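PDB 3Q1N: galactose mutarotase related enzyme from Lactobacillus casei, which probably binds carbohydrates and acts as an isomerase of the aldose 1-epimerase (galactose mutarotase) family. Local coordinates for residues P47-F50 with P51-K55; M116-G120 with G121-H125. All blocks are in the same frame, centred on the assembly; numbering follows the deposited sequence.

Contact 1 of 2, residues P47-F50 with P51-K55. With NO3 (nitrate ion), chain C.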
loop_
_atom_site.group_PDB
_atom_site.type_symbol
_atom_site.label_atom_id
_atom_site.label_comp_id
_atom_site.label_asym_id
_atom_site.label_seq_id
_atom_site.Cartn_x
_atom_site.Cartn_y
_atom_site.Cartn_z
ATOM N N PRO A 47 -0.439 -0.542 6.851
ATOM C CA PRO A 47 -1.882 -0.340 6.755
ATOM C C PRO A 47 -2.529 -0.616 5.398
ATOM O O PRO A 47 -1.895 -0.475 4.316
ATOM C CB PRO A 47 -2.085 1.144 7.078
ATOM C CG PRO A 47 -0.783 1.643 7.592
ATOM C CD PRO A 47 0.293 0.689 7.191
ATOM N N ILE A 48 -3.820 -0.958 5.491
ATOM C CA ILE A 48 -4.686 -1.000 4.331
ATOM C C ILE A 48 -5.279 0.382 4.123
ATOM O O ILE A 48 -5.687 1.045 5.106
ATOM C CB ILE A 48 -5.810 -2.063 4.503
ATOM C CG1 ILE A 48 -5.188 -3.456 4.541
ATOM C CG2 ILE A 48 -6.840 -1.946 3.320
ATOM C CD1 ILE A 48 -6.184 -4.611 4.896
ATOM N N LEU A 49 -5.329 0.813 2.867
ATOM C CA LEU A 49 -5.795 2.153 2.457
ATOM C C LEU A 49 -7.082 1.973 1.659
ATOM O O LEU A 49 -7.057 1.502 0.536
ATOM C CB LEU A 49 -4.721 2.849 1.614
ATOM C CG LEU A 49 -3.275 2.826 2.107
ATOM C CD1 LEU A 49 -2.373 3.501 1.059
ATOM C CD2 LEU A 49 -3.135 3.493 3.465
ATOM N N PHE A 50 -8.217 2.313 2.262
ATOM C CA PHE A 50 -9.514 2.198 1.570
ATOM C C PHE A 50 -10.500 3.104 2.283
ATOM O O PHE A 50 -10.474 3.169 3.479
ATOM C CB PHE A 50 -10.052 0.757 1.644
ATOM C CG PHE A 50 -11.471 0.583 1.126
ATOM C CD1 PHE A 50 -11.693 0.304 -0.226
ATOM C CD2 PHE A 50 -12.581 0.677 1.983
ATOM C CE1 PHE A 50 -12.964 0.122 -0.732
ATOM C CE2 PHE A 50 -13.882 0.475 1.480
ATOM C CZ PHE A 50 -14.068 0.201 0.118
ATOM N N PRO A 51 -11.374 3.795 1.531
ATOM C CA PRO A 51 -11.568 3.871 0.087
ATOM C C PRO A 51 -10.782 4.999 -0.600
ATOM O O PRO A 51 -11.070 5.332 -1.749
ATOM C CB PRO A 51 -13.080 4.080 -0.040
ATOM C CG PRO A 51 -13.410 4.908 1.131
ATOM C CD PRO A 51 -12.475 4.458 2.253
ATOM N N SER A 52 -9.840 5.606 0.111
ATOM C CA SER A 52 -8.967 6.642 -0.446
ATOM C C SER A 52 -7.504 6.288 -0.108
ATOM O O SER A 52 -7.239 5.704 0.943
ATOM C CB SER A 52 -9.346 7.973 0.189
ATOM O OG SER A 52 -8.728 9.068 -0.428
ATOM N N ILE A 53 -6.597 6.658 -0.984
ATOM C CA ILE A 53 -5.162 6.582 -0.773
ATOM C C ILE A 53 -4.651 7.990 -0.571
ATOM O O ILE A 53 -4.968 8.902 -1.325
ATOM C CB ILE A 53 -4.510 5.905 -2.000
ATOM C CG1 ILE A 53 -4.887 4.421 -2.058
ATOM C CG2 ILE A 53 -2.956 6.088 -1.976
ATOM C CD1 ILE A 53 -4.544 3.793 -3.472
ATOM N N GLY A 54 -3.851 8.205 0.466
ATOM C CA GLY A 54 -3.295 9.527 0.655
ATOM C C GLY A 54 -4.291 10.550 1.141
ATOM O O GLY A 54 -5.308 10.214 1.744
ATOM N N LYS A 55 -3.994 11.810 0.858
ATOM C CA LYS A 55 -4.794 12.917 1.357
ATOM C C LYS A 55 -5.865 13.313 0.330
ATOM O O LYS A 55 -5.684 13.125 -0.848
ATOM C CB LYS A 55 -3.927 14.154 1.682
ATOM C CG LYS A 55 -3.202 14.137 3.040
ATOM C CD LYS A 55 -2.510 15.492 3.275
ATOM C CE LYS A 55 -1.798 15.586 4.596
ATOM N NZ LYS A 55 -0.936 16.847 4.699
HETATM N N NO3 C . -1.179 6.800 2.035
HETATM O O1 NO3 C . -2.505 6.798 2.435
HETATM O O2 NO3 C . -0.784 6.757 0.719
HETATM O O3 NO3 C . -0.194 6.917 2.979
#
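Pro51 lays its CB squarely over the ring of Phe50, next to it in the chain, as the backbone leaves strand 48-49 and bends at a cis peptide bond. This is a proline-aromatic CH-pi contact: CB of Pro51 stands 3.8 Å from the centroid of the Phe50 ring, only 1° off the ring normal. The cis bond folds the pyrrolidine back on the phenyl, and with chi1 at 172° the Phe50 ring swings away from its own N, bringing its face beneath the proline. Tyr109 and Leu111 also reach this ring, so the corner is tightly packed. With a leucine in place of Phe50, the CB of Pro51 would probably lose the flat face it rests on, and Tyr109 its ring partner.

Across the bend the touch is lighter, though still buried. Leu49 CB meets Ile53 CG1 at 4.0 Å, a simple apolar contact backed by Phe257. The two side chains then border a nitrate, probably from the crystallisation liquor: Leu49 CD2 lies 3.5 Å from its O1, and Ile53 CG2 the same distance from its O2. At the partly exposed end Gly54 gives the polar grip, its N donating to nitrate O1 at 2.8 Å, with His73 as a second partner. The apolar cis-proline corner thus precedes a backbone N-H that, with His73, binds an anion; such a site may mark part of the family's sugar-binding pocket.

Contact 2 of 2, residues M116-G120 with G121-H125. With EDO (1,2-ethanediol), chain T.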
loop_
_atom_site.group_PDB
_atom_site.type_symbol
_atom_site.label_atom_id
_atom_site.label_comp_id
_atom_site.label_asym_id
_atom_site.label_seq_id
_atom_site.Cartn_x
_atom_site.Cartn_y
_atom_site.Cartn_z
HETATM N N MSE A 116 -2.269 -15.708 3.129
HETATM C CA MSE A 116 -1.802 -17.077 3.166
HETATM C C MSE A 116 -0.283 -17.127 2.991
HETATM O O MSE A 116 0.267 -16.503 2.068
HETATM C CB MSE A 116 -2.497 -17.897 2.069
HETATM C CG MSE A 116 -2.188 -19.373 2.163
HETATM SE SE MSE A 116 -2.941 -20.397 0.709
HETATM C CE MSE A 116 -3.636 -19.081 -0.511
ATOM N N LEU A 117 0.379 -17.851 3.898
ATOM C CA LEU A 117 1.809 -18.111 3.788
ATOM C C LEU A 117 2.031 -19.378 2.966
ATOM O O LEU A 117 1.287 -20.374 3.098
ATOM C CB LEU A 117 2.468 -18.281 5.149
ATOM C CG LEU A 117 2.608 -17.007 5.964
ATOM C CD1 LEU A 117 2.932 -17.345 7.444
ATOM C CD2 LEU A 117 3.613 -15.982 5.244
ATOM N N THR A 118 3.024 -19.297 2.094
ATOM C CA THR A 118 3.453 -20.382 1.204
ATOM C C THR A 118 4.956 -20.508 1.294
ATOM O O THR A 118 5.628 -19.730 1.986
ATOM C CB THR A 118 3.104 -20.054 -0.293
ATOM O OG1 THR A 118 3.920 -18.955 -0.738
ATOM C CG2 THR A 118 1.596 -19.748 -0.453
ATOM N N ASP A 119 5.549 -21.461 0.575
ATOM C CA ASP A 119 7.014 -21.517 0.533
ATOM C C ASP A 119 7.666 -20.229 0.015
ATOM O O ASP A 119 8.802 -19.911 0.329
ATOM C CB ASP A 119 7.483 -22.660 -0.370
ATOM C CG ASP A 119 7.401 -23.999 0.299
ATOM O OD1 ASP A 119 7.192 -24.048 1.524
ATOM O OD2 ASP A 119 7.553 -25.020 -0.437
ATOM N N GLY A 120 6.963 -19.511 -0.847
ATOM C CA GLY A 120 7.507 -18.319 -1.472
ATOM C C GLY A 120 7.431 -17.070 -0.617
ATOM O O GLY A 120 8.198 -16.124 -0.847
ATOM N N GLY A 121 6.490 -17.053 0.327
ATOM C CA GLY A 121 6.192 -15.865 1.115
ATOM C C GLY A 121 4.722 -15.707 1.436
ATOM O O GLY A 121 4.036 -16.694 1.768
ATOM N N LEU A 122 4.221 -14.463 1.323
ATOM C CA LEU A 122 2.879 -14.139 1.800
ATOM C C LEU A 122 2.027 -13.743 0.618
ATOM O O LEU A 122 2.396 -12.805 -0.103
ATOM C CB LEU A 122 2.927 -12.948 2.753
ATOM C CG LEU A 122 1.591 -12.457 3.306
ATOM C CD1 LEU A 122 0.993 -13.496 4.292
ATOM C CD2 LEU A 122 1.762 -11.058 3.922
ATOM N N SER A 123 0.936 -14.457 0.384
ATOM C CA SER A 123 -0.041 -14.093 -0.662
ATOM C C SER A 123 -1.161 -13.291 0.037
ATOM O O SER A 123 -1.499 -13.587 1.185
ATOM C CB SER A 123 -0.591 -15.372 -1.299
ATOM O OG SER A 123 0.430 -16.142 -1.944
ATOM N N VAL A 124 -1.689 -12.273 -0.619
ATOM C CA VAL A 124 -2.769 -11.470 -0.081
ATOM C C VAL A 124 -3.772 -11.304 -1.229
ATOM O O VAL A 124 -3.384 -10.916 -2.338
ATOM C CB VAL A 124 -2.309 -10.082 0.385
ATOM C CG1 VAL A 124 -3.415 -9.396 1.177
ATOM C CG2 VAL A 124 -1.003 -10.153 1.239
ATOM N N HIS A 125 -5.040 -11.621 -0.968
ATOM C CA HIS A 125 -6.102 -11.461 -1.954
ATOM C C HIS A 125 -7.137 -10.496 -1.367
ATOM O O HIS A 125 -7.561 -10.672 -0.214
ATOM C CB HIS A 125 -6.751 -12.828 -2.297
ATOM C CG HIS A 125 -5.913 -13.711 -3.188
ATOM N ND1 HIS A 125 -4.824 -14.429 -2.730
ATOM C CD2 HIS A 125 -6.019 -14.002 -4.511
ATOM C CE1 HIS A 125 -4.272 -15.086 -3.736
ATOM N NE2 HIS A 125 -4.998 -14.873 -4.822
HETATM C C1 EDO T . -10.758 -12.311 0.970
HETATM O O1 EDO T . -11.425 -13.523 0.790
HETATM C C2 EDO T . -10.730 -11.538 -0.347
HETATM O O2 EDO T . -10.229 -12.220 -1.458
HETATM O O HOH W 1 3.011 -16.650 -1.687
#
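Met116, a selenomethionine in this crystal, pairs with Ser123 in the antiparallel beta hairpin formed by strands 109-118 and 121-130, neighbours in the large sheet. The two residues bond both ways: N of Met116 reaches O of Ser123 at 3.0 Å, and N of Ser123 reaches O of Met116 at 2.7 Å, the latter nearly straight at 169°. Leu117 turns to the other face of the sheet, where its CD2 meets CD1 of Leu122 at 3.7 Å. Leu24 and Leu21 of strand 20-26 pack against this leucine pair.

At Thr118 the N donates to O of Gly121 over 2.8 Å, while the side chain returns to the Ser123 face. With chi1 at 68°, OG1 sits between the backbone N and the carbonyl carbon, and one water lies 2.7 Å from Thr118 OG1 and 2.6 Å from Ser123 OG, linking the two hydroxyls in this one of the two Ser123 conformers. Asp119 and Gly120 are the corners of a type I turn; Asp119 offers its carbonyl O to Lys9, and Gly120 has a backbone bond to Leu293. The chain rejoins the sheet at Gly121 with a positive phi of 144°, where any CB would be jammed against the preceding carbonyl. Its N closes the turn with a long bond, 3.3 Å to Thr118 O, meeting that oxygen from above the carbonyl plane.

How the contacts relate
The chain completes contact 1 before it enters contact 2. Their centres are about 22 Å apart and their nearest atoms about 7 Å, so they do not touch, but strand 109-118 connects them: Ile48 of contact 1 and Val124 of contact 2 both pack on its Val113 and Tyr115. Contact 1 belongs with the sheet of strands 136-147 and 251-258, contact 2 with the nine-stranded sheet. Segment 51-55 carries the nitrate shared with His73, which may mark part of the sugar-binding pocket of this family. The hairpin 116-125 lies farther out, about 16 Å from the chain centre against 8 Å for contact 1, with an ethanediol held weakly at His125 O.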